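Local atomic coordinates of putative aldolase (PDB entry 3DXI), a protein that is a putative aldolase of unassigned function, with a closed eight-stranded beta/alpha (TIM) barrel related to the HMGL-like family. Residues A[9-14]-A[40-45]; A[32-37]-A[72-77]; A[64-69]-A[98-103]. One frame throughout, in Å; residues are numbered along the deposited sequence.

The three contacts lie around the first four strands of an eight-stranded parallel barrel. Contact 1 is buried, its centre about 8 Å from the centre of the chain, and sets helix 9-13 beside strand 40-45. Contacts 2 and 3 lie farther out, at about 16 and 18 Å. Contact 2 joins the end of helix 23-34 to the turn leading into strand 75-81; contact 3 joins helix 62-71 to the loop before strand 103-108. The three centres lie 12 to 13 Å apart. Along the chain contact 1 is complete before contact 3 begins, while contact 2 alternates with both, so successive beta-alpha units interlock: the Leu41 backbone hydrogen-bonds to Lys75 and Ala77, and Ile76 to Met103.

Contact 1. Residues A[9-14]-A[40-45]; sequences TLRDGG and YLEVGY
Arg11 reaches from helix 9-13 to Glu42 and Tyr45 of strand 40-45, and its guanidinium meets both near its plane. NE lies 2.8 Å from Glu42 OE1 in a salt bridge, and NH2 adds a weak hydrogen bond to the same oxygen. The approach to OE1 is from above the carboxylate, the NE bond standing 63° out of that plane, and the two flat groups are turned 86° apart. On its other branch NH1 makes a weak bond to Tyr45 OH, 3.3 Å away, while CG and CD of the arginine lie against one face of the Tyr45 ring, toward its margin: Arg11 CG sits 4.0 Å from the Tyr45 ring centroid in a CH-pi contact, and CD comes to 3.4 Å from CZ of that ring. With CG anti to the backbone N (chi1 -173°), the arginine chain starts toward the strand and then bends at chi2 and chi3. Asp12 OD1 makes a salt bridge to Arg11 NH1 at 2.7 Å. Asp12 CG lies over one face of the guanidinium. Behind the arginine Leu10 CB rests 3.4 Å from Val43 O, and a water links Leu10 N to Glu42 O. In the second shell Arg105 also bridges Glu42 OE1, so Arg11 and Arg105 share one carboxylate oxygen. Met79 and His192 pack against Arg11; Trp19 meets the Tyr45 ring and its NE1 donates to Arg11 O. This buried Arg-Asp-Glu network lies at the C-terminal mouth of the barrel, the end at which TIM-barrel enzymes generally carry their active site.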
# COMPACT_ATOMS: atom_id res chain seq x y z
N THR A 9 -9.48 3.13 15.60
CA THR A 9 -9.53 4.45 14.99
C THR A 9 -9.43 5.62 15.98
O THR A 9 -8.54 6.46 15.87
CB THR A 9 -10.82 4.63 14.15
OG1 THR A 9 -10.92 3.56 13.19
CG2 THR A 9 -10.79 5.96 13.41
N LEU A 10 -10.35 5.67 16.94
CA LEU A 10 -10.36 6.77 17.92
C LEU A 10 -9.14 6.86 18.82
O LEU A 10 -8.66 7.95 19.13
CB LEU A 10 -11.62 6.69 18.79
CG LEU A 10 -12.97 6.74 18.06
CD1 LEU A 10 -14.10 6.75 19.07
CD2 LEU A 10 -13.04 7.99 17.18
N ARG A 11 -8.63 5.71 19.26
CA ARG A 11 -7.48 5.66 20.14
C ARG A 11 -6.19 6.05 19.43
O ARG A 11 -5.40 6.85 19.93
CB ARG A 11 -7.33 4.25 20.74
CG ARG A 11 -6.25 4.10 21.81
CD ARG A 11 -4.85 3.92 21.22
NE ARG A 11 -4.69 2.63 20.55
CZ ARG A 11 -3.56 2.24 19.97
NH1 ARG A 11 -2.49 3.03 19.97
NH2 ARG A 11 -3.49 1.04 19.40
N ASP A 12 -6.00 5.49 18.24
CA ASP A 12 -4.80 5.74 17.45
C ASP A 12 -4.88 6.99 16.59
O ASP A 12 -3.86 7.61 16.29
CB ASP A 12 -4.53 4.51 16.59
CG ASP A 12 -3.10 4.04 16.68
OD1 ASP A 12 -2.41 4.39 17.66
OD2 ASP A 12 -2.67 3.31 15.77
N GLY A 13 -6.09 7.37 16.19
CA GLY A 13 -6.24 8.55 15.36
C GLY A 13 -6.41 9.84 16.13
O GLY A 13 -6.28 10.93 15.56
N GLY A 14 -6.68 9.73 17.43
CA GLY A 14 -6.88 10.90 18.27
C GLY A 14 -5.69 11.85 18.30
O GLY A 14 -5.83 13.03 18.62
N TYR A 40 -13.79 -6.10 18.11
CA TYR A 40 -13.32 -5.25 19.20
C TYR A 40 -13.13 -3.82 18.74
O TYR A 40 -12.72 -3.56 17.60
CB TYR A 40 -11.98 -5.76 19.73
CG TYR A 40 -12.08 -6.91 20.70
CD1 TYR A 40 -11.90 -6.69 22.07
CD2 TYR A 40 -12.35 -8.20 20.27
CE1 TYR A 40 -11.98 -7.75 22.98
CE2 TYR A 40 -12.43 -9.26 21.16
CZ TYR A 40 -12.25 -9.02 22.52
OH TYR A 40 -12.34 -10.06 23.42
N LEU A 41 -13.42 -2.89 19.64
CA LEU A 41 -13.27 -1.47 19.37
C LEU A 41 -12.47 -0.86 20.52
O LEU A 41 -12.94 -0.83 21.65
CB LEU A 41 -14.63 -0.78 19.28
CG LEU A 41 -15.73 -1.37 18.40
CD1 LEU A 41 -16.97 -0.48 18.50
CD2 LEU A 41 -15.26 -1.46 16.95
N GLU A 42 -11.26 -0.39 20.22
CA GLU A 42 -10.43 0.25 21.24
C GLU A 42 -10.70 1.73 21.02
O GLU A 42 -10.17 2.34 20.09
CB GLU A 42 -8.96 -0.07 21.01
CG GLU A 42 -8.05 0.49 22.07
CD GLU A 42 -6.65 -0.02 21.90
OE1 GLU A 42 -6.08 0.19 20.80
OE2 GLU A 42 -6.11 -0.62 22.85
N VAL A 43 -11.53 2.29 21.89
CA VAL A 43 -11.98 3.67 21.77
C VAL A 43 -11.12 4.77 22.36
O VAL A 43 -11.35 5.95 22.08
CB VAL A 43 -13.40 3.79 22.36
CG1 VAL A 43 -14.34 2.81 21.64
CG2 VAL A 43 -13.37 3.50 23.85
N GLY A 44 -10.13 4.42 23.17
CA GLY A 44 -9.29 5.45 23.75
C GLY A 44 -8.39 5.01 24.87
O GLY A 44 -8.25 3.82 25.16
N TYR A 45 -7.78 5.99 25.52
CA TYR A 45 -6.87 5.77 26.63
C TYR A 45 -7.53 6.14 27.95
O TYR A 45 -8.55 6.84 27.98
CB TYR A 45 -5.63 6.67 26.49
CG TYR A 45 -4.68 6.33 25.36
CD1 TYR A 45 -3.66 5.41 25.54
CD2 TYR A 45 -4.81 6.95 24.12
CE1 TYR A 45 -2.77 5.10 24.51
CE2 TYR A 45 -3.92 6.65 23.07
CZ TYR A 45 -2.91 5.73 23.28
OH TYR A 45 -2.03 5.42 22.27
O HOH W 1 -11.84 3.47 18.20

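Contact 2. Residues A[32-37]-A[72-77]; sequences AMNELP and STKKIA
At the N-terminal end of the barrel, the C-terminal end of helix 23-34 meets the turn between helix 62-71 and strand 75-81, and Lys74 and Asn34 tie the two together. Lys74 NZ donates to Met33 O at 2.8 Å and, weakly, to Leu36 O at 2.9 Å; Ile38 O is a third acceptor. The lysine chain bends at chi2 and again at chi4 (59°), which swings NZ in among these carbonyls. Asn34 works from its oxygen: OD1 accepts from Thr73 N at 2.9 Å in a nearly straight bond (170°), the donor standing above the amide carbonyl plane. Its ND2 donates to Ile71 O, so the amide spans the end of helix 62-71 and the turn that follows it. One water links Asn34 OD1 to Ser72 OG, and another joins Asn34 O to Thr73 OG1. Within the turn Ser72 OG lies 3.2 Å from Lys74 N, which donates to it in an ST turn. Carbonyls at and just past the end of a helix present their negative ends together, and the ammonium group lies among them; its charge would probably offset that local polarity.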
# COMPACT_ATOMS: atom_id res chain seq x y z
N ALA A 32 -21.64 2.36 13.08
CA ALA A 32 -21.11 1.72 11.88
C ALA A 32 -20.42 0.42 12.29
O ALA A 32 -20.55 -0.60 11.61
CB ALA A 32 -20.12 2.64 11.18
N MSE A 33 -19.68 0.46 13.39
CA MSE A 33 -18.98 -0.72 13.87
C MSE A 33 -19.96 -1.85 14.20
O MSE A 33 -19.61 -3.02 14.12
CB MSE A 33 -18.14 -0.37 15.10
CG MSE A 33 -17.01 0.62 14.84
SE MSE A 33 -15.76 0.06 13.45
CE MSE A 33 -16.34 1.26 12.04
N ASN A 34 -21.19 -1.49 14.58
CA ASN A 34 -22.20 -2.49 14.88
C ASN A 34 -22.54 -3.29 13.62
O ASN A 34 -22.86 -4.47 13.69
CB ASN A 34 -23.50 -1.86 15.40
CG ASN A 34 -23.44 -1.50 16.88
OD1 ASN A 34 -22.50 -1.88 17.59
ND2 ASN A 34 -24.45 -0.77 17.35
N GLU A 35 -22.48 -2.63 12.46
CA GLU A 35 -22.83 -3.28 11.21
C GLU A 35 -21.66 -3.73 10.34
O GLU A 35 -21.84 -4.04 9.17
CB GLU A 35 -23.75 -2.38 10.38
CG GLU A 35 -25.06 -2.06 11.08
CD GLU A 35 -26.08 -1.43 10.15
OE1 GLU A 35 -26.63 -2.16 9.29
OE2 GLU A 35 -26.33 -0.21 10.27
N LEU A 36 -20.46 -3.74 10.92
CA LEU A 36 -19.27 -4.19 10.20
C LEU A 36 -18.74 -5.41 10.93
O LEU A 36 -18.92 -5.54 12.14
CB LEU A 36 -18.22 -3.07 10.15
CG LEU A 36 -18.54 -1.83 9.30
CD1 LEU A 36 -17.46 -0.76 9.48
CD2 LEU A 36 -18.62 -2.23 7.84
N PRO A 37 -18.07 -6.33 10.21
CA PRO A 37 -17.55 -7.51 10.90
C PRO A 37 -16.31 -7.24 11.76
O PRO A 37 -15.27 -7.87 11.58
CB PRO A 37 -17.28 -8.49 9.75
CG PRO A 37 -16.89 -7.57 8.63
CD PRO A 37 -17.90 -6.45 8.75
N SER A 72 -23.29 0.22 21.63
CA SER A 72 -22.43 -0.73 20.91
C SER A 72 -22.76 -2.19 21.26
O SER A 72 -23.01 -2.52 22.42
CB SER A 72 -20.95 -0.47 21.22
OG SER A 72 -20.12 -1.45 20.63
N THR A 73 -22.76 -3.05 20.25
CA THR A 73 -23.02 -4.47 20.44
C THR A 73 -21.71 -5.27 20.40
O THR A 73 -21.72 -6.50 20.47
CB THR A 73 -23.95 -5.03 19.35
OG1 THR A 73 -23.30 -4.93 18.08
CG2 THR A 73 -25.27 -4.25 19.31
N LYS A 74 -20.59 -4.58 20.29
CA LYS A 74 -19.28 -5.24 20.23
C LYS A 74 -18.49 -5.09 21.53
O LYS A 74 -18.93 -4.41 22.45
CB LYS A 74 -18.48 -4.68 19.06
CG LYS A 74 -19.24 -4.69 17.74
CD LYS A 74 -19.73 -6.10 17.40
CE LYS A 74 -20.42 -6.15 16.04
NZ LYS A 74 -19.53 -5.69 14.92
N LYS A 75 -17.34 -5.75 21.60
CA LYS A 75 -16.51 -5.64 22.80
C LYS A 75 -15.74 -4.32 22.78
O LYS A 75 -15.32 -3.85 21.72
CB LYS A 75 -15.56 -6.84 22.89
CG LYS A 75 -16.27 -8.12 23.35
CD LYS A 75 -15.31 -9.27 23.56
CE LYS A 75 -15.96 -10.43 24.27
NZ LYS A 75 -14.97 -11.49 24.62
N ILE A 76 -15.59 -3.72 23.95
CA ILE A 76 -14.91 -2.44 24.07
C ILE A 76 -13.59 -2.55 24.82
O ILE A 76 -13.48 -3.26 25.82
CB ILE A 76 -15.81 -1.42 24.80
CG1 ILE A 76 -17.13 -1.25 24.06
CG2 ILE A 76 -15.10 -0.08 24.92
CD1 ILE A 76 -16.99 -0.63 22.69
N ALA A 77 -12.58 -1.83 24.33
CA ALA A 77 -11.28 -1.83 24.97
C ALA A 77 -10.75 -0.41 25.10
O ALA A 77 -11.15 0.49 24.35
CB ALA A 77 -10.30 -2.67 24.15
O HOH W 2 -20.05 -0.90 18.04
O HOH W 3 -24.53 -5.56 15.75

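Contact 3. Residues A[64-69]-A[98-103]; sequences VLKHLR and IGLVDM
The guanidinium of Arg69 has Leu100 O over one face, 3.0 Å above the plane and displaced from the centre of the group, while Gly99 O and the carboxylate of Asp102 lie at its edge. The carbonyl of Leu100 is close to NE but at a poor angle, so it is a polar neighbour and no hydrogen bond. The real grip is end-on: NH1 reaches Asp102 OD2 at 2.8 Å and NH2 reaches Asp102 OD1 at 2.9 Å, one nitrogen to each oxygen. The two planes are 64° apart, so the pair is twisted. OD2 is met on its syn side near the carboxylate plane, whereas OD1 is approached from above, 48° out of it. Arg69 CG stands anti to the backbone N (chi1 179°), and bends at chi2 and chi3 carry the chain on past Leu100. Beside this bridge lies an apolar patch. Leu65 CB meets Leu100 CD1 at 4.1 Å, Leu65 CD1 touches Val101 CG2 at 3.8 Å, and Lys66 CG lies 3.9 Å from Leu100 CD1 at the outer margin. Asp102 OD2 also accepts from Ile76 N, near the start of strand 75-81, and Arg69 itself packs on Ile76. Helix 62-71 is thereby joined to the loop leading into strand 103-108. Asp102 answers both a cation and a backbone N-H through OD2, which would be expected to favour its carboxylate form.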
# COMPACT_ATOMS: atom_id res chain seq x y z
N VAL A 64 -18.80 8.84 29.11
CA VAL A 64 -18.71 8.47 27.70
C VAL A 64 -18.83 6.96 27.51
O VAL A 64 -19.55 6.49 26.63
CB VAL A 64 -17.37 8.95 27.08
CG1 VAL A 64 -17.23 8.43 25.65
CG2 VAL A 64 -17.32 10.48 27.09
N LEU A 65 -18.14 6.20 28.35
CA LEU A 65 -18.18 4.74 28.25
C LEU A 65 -19.57 4.15 28.47
O LEU A 65 -19.93 3.16 27.84
CB LEU A 65 -17.17 4.12 29.23
CG LEU A 65 -15.70 4.37 28.85
CD1 LEU A 65 -14.78 3.91 29.96
CD2 LEU A 65 -15.38 3.63 27.55
N LYS A 66 -20.37 4.76 29.34
CA LYS A 66 -21.72 4.27 29.59
C LYS A 66 -22.57 4.40 28.33
O LYS A 66 -23.37 3.52 28.01
CB LYS A 66 -22.39 5.05 30.72
CG LYS A 66 -21.89 4.72 32.10
CD LYS A 66 -22.63 5.54 33.15
CE LYS A 66 -22.20 5.16 34.55
NZ LYS A 66 -22.94 5.96 35.57
N HIS A 67 -22.38 5.51 27.62
CA HIS A 67 -23.10 5.78 26.38
C HIS A 67 -22.67 4.79 25.29
O HIS A 67 -23.50 4.14 24.65
CB HIS A 67 -22.82 7.21 25.92
CG HIS A 67 -23.38 7.54 24.57
ND1 HIS A 67 -24.73 7.48 24.30
CD2 HIS A 67 -22.78 7.94 23.43
CE1 HIS A 67 -24.93 7.83 23.04
NE2 HIS A 67 -23.77 8.11 22.49
N LEU A 68 -21.37 4.67 25.09
CA LEU A 68 -20.83 3.75 24.08
C LEU A 68 -21.25 2.31 24.37
O LEU A 68 -21.61 1.57 23.46
CB LEU A 68 -19.30 3.84 24.04
CG LEU A 68 -18.69 5.22 23.74
CD1 LEU A 68 -17.19 5.07 23.58
CD2 LEU A 68 -19.30 5.80 22.46
N ARG A 69 -21.19 1.92 25.64
CA ARG A 69 -21.57 0.57 26.02
C ARG A 69 -23.06 0.34 25.79
O ARG A 69 -23.50 -0.78 25.51
CB ARG A 69 -21.23 0.33 27.50
CG ARG A 69 -21.62 -1.05 27.97
CD ARG A 69 -20.97 -2.12 27.11
NE ARG A 69 -20.02 -2.91 27.89
CZ ARG A 69 -19.16 -3.78 27.37
NH1 ARG A 69 -19.11 -4.00 26.06
NH2 ARG A 69 -18.35 -4.46 28.18
N ILE A 98 -15.26 -0.81 35.48
CA ILE A 98 -15.59 -2.23 35.48
C ILE A 98 -16.98 -2.39 34.88
O ILE A 98 -17.86 -1.57 35.11
CB ILE A 98 -15.57 -2.81 36.91
CG1 ILE A 98 -16.37 -1.91 37.85
CG2 ILE A 98 -14.14 -2.95 37.40
CD1 ILE A 98 -16.39 -2.38 39.30
N GLY A 99 -17.16 -3.44 34.08
CA GLY A 99 -18.46 -3.67 33.46
C GLY A 99 -18.72 -2.84 32.22
O GLY A 99 -19.58 -3.18 31.41
N LEU A 100 -17.97 -1.75 32.05
CA LEU A 100 -18.16 -0.89 30.89
C LEU A 100 -17.16 -1.23 29.78
O LEU A 100 -17.45 -1.05 28.60
CB LEU A 100 -18.00 0.57 31.30
CG LEU A 100 -19.00 1.08 32.35
CD1 LEU A 100 -18.70 2.53 32.70
CD2 LEU A 100 -20.42 0.94 31.81
N VAL A 101 -15.99 -1.72 30.17
CA VAL A 101 -14.95 -2.07 29.22
C VAL A 101 -14.57 -3.53 29.36
O VAL A 101 -14.37 -4.03 30.47
CB VAL A 101 -13.70 -1.18 29.43
CG1 VAL A 101 -12.53 -1.67 28.58
CG2 VAL A 101 -14.06 0.26 29.08
N ASP A 102 -14.48 -4.22 28.23
CA ASP A 102 -14.16 -5.64 28.19
C ASP A 102 -12.68 -5.95 28.32
O ASP A 102 -12.29 -6.82 29.10
CB ASP A 102 -14.68 -6.25 26.89
CG ASP A 102 -16.18 -6.10 26.75
OD1 ASP A 102 -16.90 -6.82 27.47
OD2 ASP A 102 -16.63 -5.25 25.94
N MSE A 103 -11.87 -5.22 27.57
CA MSE A 103 -10.44 -5.46 27.57
C MSE A 103 -9.58 -4.23 27.81
O MSE A 103 -9.89 -3.13 27.35
CB MSE A 103 -10.03 -6.09 26.24
CG MSE A 103 -8.53 -6.30 26.08
SE MSE A 103 -8.09 -6.87 24.28
CE MSE A 103 -8.40 -8.79 24.50